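Local coordinates for protein glucosamine-6-phosphate deaminase (Bacillus subtilis, PDB 2BKX) that belongs to the glucosamine-6-phosphate isomerase/6-phosphogluconolactonase family and holds fructose-6-phosphate in a pocket of its Rossmann-like alpha/beta fold, at residues T23-A35 against S122-G134. Residues are numbered along the deposited sequence; the frame is centred on the assembly and turned at random.
Sequences TIKEKPDAVLGLA and SLGDTDIQLLGIG. With F6R (fructose -6-phosphate), chain C.
Asp127 meets Thr23, Lys27 and Val31 in turn along its side chain, from CB to the carboxylate oxygens. CB lies 3.5 Å from Val31 O and also touches the methyl of Thr23, whose hydroxyl is bonded to Ile19 O. With CG anti to its own carbonyl carbon (chi1 -69°), the carboxylate reaches the loop before strand 31-34. OD2 accepts Val31 N through its anti lone pair at 2.9 Å, almost straight at 176°. OD1 takes the salt bridge from Lys27, whose extended chain crosses the aspartate at roughly a right angle and brings NZ to 3.2 Å on the syn side. Asp127 N returns a bond to Val31 O, in the carbonyl plane, so side chain and backbone grip both polar backbone atoms of Val31.

Further along, parallel pairing takes over, the axes of strands 31-34 and 128-131 approaching to 4.6 Å at 12°. Gly33 N donates to Ile128 O at 2.7 Å and Gly33 O accepts Leu130 N, using both the N-H and the C=O of Gly33. The Gln129 chain bends at chi2 and lays its amide over Gly33, with OE1 3.4 Å from Gly33 CA. Its NE2 is fixed by a bond to Leu130 O, in the amide plane. On the other sheet face Leu32 CD2 packs on Ile128 CG2 at 3.8 Å.

Strand 31-34 also pairs with 62-69, and 128-131 with 193-197, which makes these two neighbouring inner strands in the parallel part of a mixed, Rossmann-like sheet. Beyond their C-terminal ends Ala35, Gly132 and Ile133 line the fructose-6-phosphate pocket, the usual binding edge of such folds.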
ATOM      1  N   THR A  23     -16.232   0.703  -0.965  1.00  6.89           N
ATOM      2  CA  THR A  23     -15.791   0.797  -2.376  1.00  7.14           C
ATOM      3  C   THR A  23     -16.234  -0.455  -3.142  1.00  7.55           C
ATOM      4  O   THR A  23     -16.739  -0.390  -4.266  1.00  9.21           O
ATOM      5  CB  THR A  23     -14.256   0.892  -2.410  1.00  8.30           C
ATOM      6  OG1 THR A  23     -13.839   2.039  -1.626  1.00 12.47           O
ATOM      7  CG2 THR A  23     -13.733   1.002  -3.829  1.00  8.97           C
ATOM      8  N   ILE A  24     -16.079  -1.592  -2.488  1.00  7.70           N
ATOM      9  CA  ILE A  24     -16.455  -2.874  -3.067  1.00  8.04           C
ATOM     10  C   ILE A  24     -17.964  -2.983  -3.323  1.00  8.56           C
ATOM     11  O   ILE A  24     -18.395  -3.534  -4.325  1.00 10.26           O
ATOM     12  CB  ILE A  24     -15.999  -4.041  -2.140  1.00  8.16           C
ATOM     13  CG1 ILE A  24     -14.478  -4.141  -2.046  1.00  9.53           C
ATOM     14  CG2 ILE A  24     -16.595  -5.390  -2.584  1.00 10.15           C
ATOM     15  CD1 ILE A  24     -14.020  -5.048  -0.907  1.00 12.15           C
ATOM     16  N   LYS A  25     -18.769  -2.508  -2.393  1.00  8.59           N
ATOM     17  CA  LYS A  25     -20.190  -2.656  -2.557  1.00  9.52           C
ATOM     18  C   LYS A  25     -20.806  -1.638  -3.490  1.00 10.62           C
ATOM     19  O   LYS A  25     -21.773  -1.980  -4.192  1.00 13.31           O
ATOM     20  CB  LYS A  25     -20.848  -2.610  -1.202  1.00  9.22           C
ATOM     21  CG  LYS A  25     -20.598  -3.830  -0.365  1.00 15.87           C
ATOM     22  CD  LYS A  25     -21.727  -4.813  -0.322  1.00 19.26           C
ATOM     23  CE  LYS A  25     -22.922  -4.285   0.383  1.00 16.82           C
ATOM     24  NZ  LYS A  25     -23.871  -5.381   0.653  1.00 19.38           N
ATOM     25  N   GLU A  26     -20.279  -0.427  -3.535  1.00 10.35           N
ATOM     26  CA  GLU A  26     -20.779   0.588  -4.460  1.00 12.37           C
ATOM     27  C   GLU A  26     -20.499   0.139  -5.910  1.00 12.54           C
ATOM     28  O   GLU A  26     -21.271   0.396  -6.811  1.00 15.00           O
ATOM     29  CB  GLU A  26     -20.086   1.894  -4.158  1.00 12.24           C
ATOM     30  CG  GLU A  26     -20.502   3.098  -4.994  1.00 16.19           C
ATOM     31  CD  GLU A  26     -19.668   4.347  -4.692  1.00 19.70           C
ATOM     32  OE1 GLU A  26     -20.201   5.474  -4.845  1.00 29.91           O
ATOM     33  OE2 GLU A  26     -18.474   4.233  -4.322  1.00 27.94           O
ATOM     34  N   LYS A  27     -19.350  -0.508  -6.098  1.00 12.35           N
ATOM     35  CA  LYS A  27     -18.854  -0.935  -7.420  1.00 13.63           C
ATOM     36  C   LYS A  27     -18.287  -2.350  -7.242  1.00 12.18           C
ATOM     37  O   LYS A  27     -17.125  -2.514  -6.863  1.00 12.77           O
ATOM     38  CB  LYS A  27     -17.783   0.044  -7.888  1.00 14.15           C
ATOM     39  CG  LYS A  27     -17.344  -0.198  -9.290  1.00 16.97           C
ATOM     40  CD  LYS A  27     -16.458   0.923  -9.800  1.00 18.62           C
ATOM     41  CE  LYS A  27     -16.198   0.749 -11.272  1.00 23.16           C
ATOM     42  NZ  LYS A  27     -15.089   1.679 -11.732  1.00 26.40           N
ATOM     43  N   PRO A  28     -19.127  -3.390  -7.403  1.00 12.40           N
ATOM     44  CA  PRO A  28     -18.647  -4.769  -7.259  1.00 12.77           C
ATOM     45  C   PRO A  28     -17.477  -5.159  -8.143  1.00 12.17           C
ATOM     46  O   PRO A  28     -16.759  -6.090  -7.806  1.00 13.75           O
ATOM     47  CB  PRO A  28     -19.876  -5.602  -7.595  1.00 13.16           C
ATOM     48  CG  PRO A  28     -21.005  -4.742  -7.130  1.00 12.96           C
ATOM     49  CD  PRO A  28     -20.585  -3.352  -7.585  1.00 12.53           C
ATOM     50  N   ASP A  29     -17.327  -4.483  -9.276  1.00 11.57           N
ATOM     51  CA  ASP A  29     -16.192  -4.645 -10.162  1.00 12.29           C
ATOM     52  C   ASP A  29     -15.095  -3.590  -9.918  1.00 11.99           C
ATOM     53  O   ASP A  29     -14.282  -3.265 -10.805  1.00 13.54           O
ATOM     54  CB  ASP A  29     -16.661  -4.663 -11.601  1.00 12.22           C
ATOM     55  CG  ASP A  29     -17.232  -3.345 -12.046  1.00 15.40           C
ATOM     56  OD1 ASP A  29     -17.725  -2.597 -11.192  1.00 20.32           O
ATOM     57  OD2 ASP A  29     -17.243  -3.073 -13.263  1.00 22.25           O
ATOM     58  N   ALA A  30     -15.046  -3.109  -8.687  1.00 11.01           N
ATOM     59  CA  ALA A  30     -14.017  -2.158  -8.299  1.00 11.17           C
ATOM     60  C   ALA A  30     -12.646  -2.739  -8.469  1.00  9.47           C
ATOM     61  O   ALA A  30     -12.451  -3.947  -8.381  1.00  8.85           O
ATOM     62  CB  ALA A  30     -14.186  -1.702  -6.893  1.00 11.41           C
ATOM     63  N   VAL A  31     -11.705  -1.846  -8.741  1.00  8.40           N
ATOM     64  CA  VAL A  31     -10.301  -2.115  -8.770  1.00  7.76           C
ATOM     65  C   VAL A  31      -9.713  -1.532  -7.478  1.00  7.48           C
ATOM     66  O   VAL A  31      -9.747  -0.315  -7.279  1.00  8.23           O
ATOM     67  CB  VAL A  31      -9.612  -1.463 -10.001  1.00  8.39           C
ATOM     68  CG1 VAL A  31      -8.124  -1.777  -9.975  1.00 10.70           C
ATOM     69  CG2 VAL A  31     -10.260  -1.995 -11.293  1.00 10.33           C
ATOM     70  N   LEU A  32      -9.192  -2.399  -6.623  1.00  5.99           N
ATOM     71  CA  LEU A  32      -8.630  -1.957  -5.360  1.00  5.35           C
ATOM     72  C   LEU A  32      -7.122  -1.979  -5.462  1.00  6.16           C
ATOM     73  O   LEU A  32      -6.527  -3.008  -5.790  1.00  6.78           O
ATOM     74  CB  LEU A  32      -9.026  -2.898  -4.198  1.00  6.29           C
ATOM     75  CG  LEU A  32     -10.489  -3.319  -4.072  1.00  7.55           C
ATOM     76  CD1 LEU A  32     -10.594  -4.284  -2.902  1.00  8.61           C
ATOM     77  CD2 LEU A  32     -11.395  -2.112  -3.920  1.00  9.66           C
ATOM     78  N   GLY A  33      -6.496  -0.870  -5.101  1.00  5.16           N
ATOM     79  CA  GLY A  33      -5.060  -0.824  -4.923  1.00  5.31           C
ATOM     80  C   GLY A  33      -4.729  -1.188  -3.505  1.00  5.30           C
ATOM     81  O   GLY A  33      -5.312  -0.599  -2.596  1.00  5.39           O
ATOM     82  N   LEU A  34      -3.803  -2.140  -3.302  1.00  5.20           N
ATOM     83  CA  LEU A  34      -3.575  -2.712  -1.988  1.00  5.59           C
ATOM     84  C   LEU A  34      -2.105  -2.582  -1.596  1.00  5.76           C
ATOM     85  O   LEU A  34      -1.231  -2.383  -2.435  1.00  6.41           O
ATOM     86  CB  LEU A  34      -4.016  -4.183  -1.974  1.00  6.39           C
ATOM     87  CG  LEU A  34      -5.528  -4.368  -2.210  1.00  7.89           C
ATOM     88  CD1 LEU A  34      -5.814  -5.876  -2.211  1.00  8.03           C
ATOM     89  CD2 LEU A  34      -6.385  -3.665  -1.167  1.00  8.93           C
ATOM     90  N   ALA A  35      -1.880  -2.708  -0.293  1.00  5.99           N
ATOM     91  CA  ALA A  35      -0.582  -2.521   0.335  1.00  5.99           C
ATOM     92  C   ALA A  35      -0.252  -3.687   1.258  1.00  5.89           C
ATOM     93  O   ALA A  35      -1.149  -4.367   1.769  1.00  6.30           O
ATOM     94  CB  ALA A  35      -0.606  -1.256   1.171  1.00  7.44           C
ATOM     95  N   SER A 122      -5.039  -0.214 -18.165  1.00 11.92           N
ATOM     96  CA  SER A 122      -6.092  -0.945 -18.854  1.00 12.62           C
ATOM     97  C   SER A 122      -7.262  -1.311 -17.943  1.00 13.27           C
ATOM     98  O   SER A 122      -8.403  -1.504 -18.391  1.00 14.02           O
ATOM     99  CB  SER A 122      -5.538  -2.187 -19.519  1.00 13.90           C
ATOM    100  OG  SER A 122      -5.425  -3.251 -18.588  1.00 17.21           O
ATOM    101  N   LEU A 123      -6.977  -1.401 -16.648  1.00 13.56           N
ATOM    102  CA  LEU A 123      -8.027  -1.717 -15.678  1.00 14.01           C
ATOM    103  C   LEU A 123      -8.930  -0.549 -15.402  1.00 15.25           C
ATOM    104  O   LEU A 123      -9.954  -0.715 -14.748  1.00 16.14           O
ATOM    105  CB  LEU A 123      -7.414  -2.249 -14.385  1.00 13.89           C
ATOM    106  CG  LEU A 123      -6.640  -3.543 -14.530  1.00 14.38           C
ATOM    107  CD1 LEU A 123      -5.877  -3.851 -13.213  1.00 15.92           C
ATOM    108  CD2 LEU A 123      -7.545  -4.664 -14.924  1.00 17.26           C
ATOM    109  N   GLY A 124      -8.561   0.627 -15.883  1.00 14.52           N
ATOM    110  CA  GLY A 124      -9.270   1.841 -15.569  1.00 15.95           C
ATOM    111  C   GLY A 124      -8.738   2.574 -14.363  1.00 16.12           C
ATOM    112  O   GLY A 124      -9.428   3.390 -13.794  1.00 17.12           O
ATOM    113  N   ASP A 125      -7.493   2.307 -13.980  1.00 16.55           N
ATOM    114  CA  ASP A 125      -6.870   2.880 -12.784  1.00 16.70           C
ATOM    115  C   ASP A 125      -7.562   2.252 -11.566  1.00 15.80           C
ATOM    116  O   ASP A 125      -8.485   1.445 -11.721  1.00 17.45           O
ATOM    117  CB  ASP A 125      -6.980   4.420 -12.676  1.00 17.92           C
ATOM    118  CG  ASP A 125      -6.710   5.169 -13.983  1.00 21.73           C
ATOM    119  OD1 ASP A 125      -5.696   4.905 -14.669  1.00 24.99           O
ATOM    120  OD2 ASP A 125      -7.511   6.095 -14.290  1.00 28.60           O
ATOM    121  N   THR A 126      -7.136   2.609 -10.349  1.00 14.27           N
ATOM    122  CA  THR A 126      -7.817   2.120  -9.138  1.00 12.15           C
ATOM    123  C   THR A 126      -9.016   2.979  -8.677  1.00  9.66           C
ATOM    124  O   THR A 126      -9.007   4.231  -8.814  1.00 11.44           O
ATOM    125  CB  THR A 126      -6.786   1.964  -8.009  1.00 10.89           C
ATOM    126  OG1 THR A 126      -6.259   3.258  -7.682  1.00 11.34           O
ATOM    127  CG2 THR A 126      -5.670   1.052  -8.440  1.00 12.01           C
ATOM    128  N   ASP A 127     -10.023   2.336  -8.081  1.00  8.57           N
ATOM    129  CA  ASP A 127     -11.128   2.985  -7.424  1.00  8.96           C
ATOM    130  C   ASP A 127     -10.769   3.480  -6.019  1.00  7.59           C
ATOM    131  O   ASP A 127     -11.302   4.477  -5.520  1.00  9.67           O
ATOM    132  CB  ASP A 127     -12.354   2.076  -7.380  1.00  9.31           C
ATOM    133  CG  ASP A 127     -12.939   1.882  -8.748  1.00 10.63           C
ATOM    134  OD1 ASP A 127     -13.603   2.833  -9.193  1.00 14.21           O
ATOM    135  OD2 ASP A 127     -12.670   0.826  -9.412  1.00 11.30           O
ATOM    136  N   ILE A 128      -9.907   2.711  -5.345  1.00  6.77           N
ATOM    137  CA  ILE A 128      -9.323   3.162  -4.091  1.00  6.67           C
ATOM    138  C   ILE A 128      -7.906   2.622  -4.035  1.00  6.17           C
ATOM    139  O   ILE A 128      -7.662   1.537  -4.550  1.00  7.14           O
ATOM    140  CB  ILE A 128     -10.122   2.711  -2.851  1.00  7.29           C
ATOM    141  CG1 ILE A 128      -9.670   3.459  -1.585  1.00  8.27           C
ATOM    142  CG2 ILE A 128     -10.059   1.183  -2.691  1.00  8.90           C
ATOM    143  CD1 ILE A 128     -10.609   3.195  -0.412  1.00  9.42           C
ATOM    144  N   GLN A 129      -6.997   3.374  -3.412  1.00  5.63           N
ATOM    145  CA  GLN A 129      -5.615   2.908  -3.247  1.00  5.55           C
ATOM    146  C   GLN A 129      -5.286   3.019  -1.766  1.00  5.33           C
ATOM    147  O   GLN A 129      -5.234   4.124  -1.217  1.00  6.22           O
ATOM    148  CB  GLN A 129      -4.643   3.737  -4.077  1.00  5.90           C
ATOM    149  CG  GLN A 129      -3.187   3.360  -3.867  1.00  6.61           C
ATOM    150  CD  GLN A 129      -2.859   1.977  -4.362  1.00  6.39           C
ATOM    151  OE1 GLN A 129      -2.882   1.748  -5.574  1.00  7.55           O
ATOM    152  NE2 GLN A 129      -2.495   1.059  -3.458  1.00  5.66           N
ATOM    153  N   LEU A 130      -5.078   1.859  -1.120  1.00  5.13           N
ATOM    154  CA  LEU A 130      -4.557   1.794   0.229  1.00  5.14           C
ATOM    155  C   LEU A 130      -3.036   2.036   0.221  1.00  5.00           C
ATOM    156  O   LEU A 130      -2.315   1.527  -0.635  1.00  6.01           O
ATOM    157  CB  LEU A 130      -4.857   0.429   0.849  1.00  6.43           C
ATOM    158  CG  LEU A 130      -6.248  -0.136   1.099  0.50  8.87           C
ATOM    159  CD1 LEU A 130      -6.177  -1.448   1.916  0.50 10.60           C
ATOM    160  CD2 LEU A 130      -7.064   0.857   1.760  0.50 11.08           C
ATOM    161  N   LEU A 131      -2.570   2.830   1.178  1.00  4.52           N
ATOM    162  CA  LEU A 131      -1.163   3.129   1.331  1.00  4.42           C
ATOM    163  C   LEU A 131      -0.780   3.012   2.792  1.00  5.20           C
ATOM    164  O   LEU A 131      -1.596   3.216   3.690  1.00  4.69           O
ATOM    165  CB  LEU A 131      -0.854   4.590   0.943  1.00  5.39           C
ATOM    166  CG  LEU A 131      -1.089   5.005  -0.451  1.00  6.01           C
ATOM    167  CD1 LEU A 131      -0.805   6.505  -0.627  1.00  6.71           C
ATOM    168  CD2 LEU A 131      -0.251   4.192  -1.440  1.00  6.26           C
ATOM    169  N   GLY A 132       0.476   2.690   3.006  1.00  5.03           N
ATOM    170  CA  GLY A 132       1.135   3.007   4.282  1.00  5.21           C
ATOM    171  C   GLY A 132       2.168   4.100   4.048  1.00  5.60           C
ATOM    172  O   GLY A 132       2.234   4.674   2.949  1.00  6.47           O
ATOM    173  N   ILE A 133       2.957   4.415   5.064  1.00  5.60           N
ATOM    174  CA  ILE A 133       3.990   5.445   4.960  1.00  6.10           C
ATOM    175  C   ILE A 133       5.268   4.924   5.569  1.00  5.39           C
ATOM    176  O   ILE A 133       5.255   4.324   6.635  1.00  6.77           O
ATOM    177  CB  ILE A 133       3.552   6.782   5.619  1.00  5.36           C
ATOM    178  CG1 ILE A 133       4.429   7.932   5.182  1.00  6.35           C
ATOM    179  CG2 ILE A 133       3.461   6.686   7.129  1.00  6.73           C
ATOM    180  CD1 ILE A 133       3.882   9.318   5.513  1.00  7.52           C
ATOM    181  N   GLY A 134       6.368   5.156   4.888  1.00  6.73           N
ATOM    182  CA  GLY A 134       7.645   4.808   5.458  1.00  6.92           C
ATOM    183  C   GLY A 134       8.016   5.761   6.567  1.00  7.87           C
ATOM    184  O   GLY A 134       7.506   6.892   6.655  1.00  7.16           O
TER
HETATM  185  C1  F6R C1243       3.267  -1.278   1.302  1.00 16.24           C
HETATM  186  C2  F6R C1243       4.314  -0.250   0.920  1.00 12.72           C
HETATM  187  C3  F6R C1243       5.232   0.494   1.899  1.00  8.62           C
HETATM  188  C4  F6R C1243       4.768   0.414   3.367  1.00  6.82           C
HETATM  189  C5  F6R C1243       5.662   1.177   4.331  1.00  7.20           C
HETATM  190  C6  F6R C1243       5.193   1.023   5.773  1.00  6.19           C
HETATM  191  O1  F6R C1243       2.862  -2.080   0.176  1.00 14.45           O
HETATM  192  O2  F6R C1243       4.387   0.032  -0.256  1.00 18.38           O
HETATM  193  O3  F6R C1243       5.225   1.870   1.563  1.00  8.67           O
HETATM  194  O4  F6R C1243       3.445   0.932   3.444  1.00  7.31           O
HETATM  195  O5  F6R C1243       7.025   0.791   4.209  1.00  7.57           O
HETATM  196  O6  F6R C1243       5.357  -0.349   6.162  1.00  5.77           O
HETATM  197  P   F6R C1243       4.723  -0.847   7.538  1.00  5.35           P
HETATM  198  O1P F6R C1243       3.230  -0.828   7.355  1.00  5.89           O
HETATM  199  O2P F6R C1243       5.152   0.152   8.579  1.00  6.22           O
HETATM  200  O3P F6R C1243       5.242  -2.228   7.775  1.00  5.38           O